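Side-chain contact in TetR/AcrR family transcriptional regulator (Bradyrhizobium diazoefficiens, PDB 6G8G), which probably represses transcription as a TetR-family regulator whose activity responds to flavonoids such as genistein: residues L133-E136 with S137-A141. Residues are numbered along the deposited sequence; the frame is centred on the assembly and turned at random.
Sequences LFYE and SGPEA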
loop_
_atom_site.group_PDB
_atom_site.type_symbol
_atom_site.label_atom_id
_atom_site.label_comp_id
_atom_site.label_asym_id
_atom_site.label_seq_id
_atom_site.Cartn_x
_atom_site.Cartn_y
_atom_site.Cartn_z
ATOM N N LEU A 133 9.463 13.018 -6.089
ATOM C CA LEU A 133 8.831 14.303 -5.858
ATOM C C LEU A 133 7.416 14.103 -5.281
ATOM O O LEU A 133 6.999 14.817 -4.383
ATOM C CB LEU A 133 8.760 15.110 -7.158
ATOM C CG LEU A 133 8.042 16.454 -6.998
ATOM C CD1 LEU A 133 8.766 17.349 -6.024
ATOM C CD2 LEU A 133 7.877 17.142 -8.329
ATOM N N PHE A 134 6.686 13.154 -5.841
ATOM C CA PHE A 134 5.371 12.859 -5.342
ATOM C C PHE A 134 5.444 12.352 -3.906
ATOM O O PHE A 134 4.746 12.852 -3.016
ATOM C CB PHE A 134 4.658 11.826 -6.220
ATOM C CG PHE A 134 3.441 11.261 -5.561
ATOM C CD1 PHE A 134 2.259 11.990 -5.523
ATOM C CD2 PHE A 134 3.499 10.062 -4.908
ATOM C CE1 PHE A 134 1.149 11.499 -4.897
ATOM C CE2 PHE A 134 2.380 9.556 -4.290
ATOM C CZ PHE A 134 1.211 10.275 -4.284
ATOM N N TYR A 135 6.307 11.371 -3.672
ATOM C CA TYR A 135 6.461 10.826 -2.332
ATOM C C TYR A 135 6.762 11.907 -1.290
ATOM O O TYR A 135 6.120 11.935 -0.246
ATOM C CB TYR A 135 7.538 9.750 -2.285
ATOM C CG TYR A 135 7.717 9.207 -0.890
ATOM C CD1 TYR A 135 6.789 8.341 -0.333
ATOM C CD2 TYR A 135 8.777 9.622 -0.111
ATOM C CE1 TYR A 135 6.933 7.879 0.957
ATOM C CE2 TYR A 135 8.940 9.189 1.186
ATOM C CZ TYR A 135 8.019 8.316 1.719
ATOM O OH TYR A 135 8.231 7.925 3.027
ATOM N N GLU A 136 7.703 12.799 -1.583
ATOM C CA GLU A 136 8.141 13.814 -0.606
ATOM C C GLU A 136 7.150 14.938 -0.425
ATOM O O GLU A 136 7.094 15.554 0.637
ATOM C CB GLU A 136 9.516 14.384 -0.960
ATOM C CG GLU A 136 10.600 13.304 -0.982
ATOM C CD GLU A 136 12.035 13.813 -0.902
ATOM O OE1 GLU A 136 12.271 14.985 -1.295
ATOM O OE2 GLU A 136 12.912 13.019 -0.451
ATOM N N SER A 137 6.333 15.178 -1.433
ATOM C CA SER A 137 5.331 16.251 -1.372
ATOM C C SER A 137 4.036 15.813 -0.721
ATOM O O SER A 137 3.278 16.637 -0.257
ATOM C CB SER A 137 5.018 16.717 -2.791
ATOM O OG SER A 137 6.202 17.134 -3.434
ATOM N N GLY A 138 3.749 14.516 -0.767
ATOM C CA GLY A 138 2.489 13.976 -0.224
ATOM C C GLY A 138 2.689 13.154 1.052
ATOM O O GLY A 138 2.770 13.682 2.145
ATOM N N PRO A 139 2.836 11.851 0.909
ATOM C CA PRO A 139 3.034 10.948 2.017
ATOM C C PRO A 139 4.080 11.413 3.021
ATOM O O PRO A 139 3.814 11.427 4.225
ATOM C CB PRO A 139 3.512 9.679 1.325
ATOM C CG PRO A 139 2.849 9.702 0.016
ATOM C CD PRO A 139 2.764 11.145 -0.383
ATOM N N GLU A 140 5.277 11.766 2.559
ATOM C CA GLU A 140 6.307 12.156 3.514
ATOM C C GLU A 140 5.924 13.461 4.177
ATOM O O GLU A 140 6.249 13.695 5.323
ATOM C CB GLU A 140 7.687 12.246 2.876
ATOM C CG GLU A 140 8.781 12.222 3.922
ATOM C CD GLU A 140 10.180 12.082 3.359
ATOM O OE1 GLU A 140 10.773 10.960 3.462
ATOM O OE2 GLU A 140 10.690 13.097 2.845
ATOM N N ALA A 141 5.229 14.316 3.455
ATOM C CA ALA A 141 4.799 15.587 4.039
ATOM C C ALA A 141 3.839 15.365 5.184
ATOM O O ALA A 141 3.919 16.034 6.220
ATOM C CB ALA A 141 4.150 16.468 2.991
#
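Ser-137 N bonds back to Leu-133 O at 3.0 Å, and Gly-138 N to Phe-134 O, also at 3.0 Å. Gly-138 then leaves helical angles. One bond crosses this break: Glu-140 N meets Tyr-135 O at 2.9 Å and is nearly straight. Pro-139 has no N-H to give, and its CD packs at 3.5 Å from Tyr-135 O. Gly-138 is the first residue past helix 128-137 and the N-cap of helix 139-155. This break lies in the ligand-binding part of the TetR fold, beside the second subunit, with genistein near Pro-139.

The Ser-137 hydroxyl folds back along its own helix. Its OG donates to Leu-133 O at 2.6 Å, from the face of the carbonyl plane opposite the Ser-137 N, so two donors grip one oxygen. Pro-139 CD sits over one face of the Phe-134 ring. With CG anti to the backbone N (chi1 179°), the Tyr-135 ring reaches over the start of helix 139-155, with Glu-140 N over one of its faces and Pro-139 crossing it obliquely. Pro-139 CB touches Tyr-135 CE1 at 3.9 Å. Glu-140 CB lies 3.7 Å from Tyr-135 CE2. The planes of the Tyr-135 ring and the Glu-140 carboxylate are 73° apart. Tyr-135 OH bonds to Glu-178 of the second subunit. A leucine in place of Tyr-135 would probably leave that glutamate without its hydroxyl partner and take away the flat ring that packs on Glu-140. Glu-136 and Glu-140 run side by side, their like-charged OE2 atoms 4.0 Å apart. Arg-132 and Arg-144 make long, weak ion pairs with Glu-136 and Glu-140 respectively, which may offset part of the like charge.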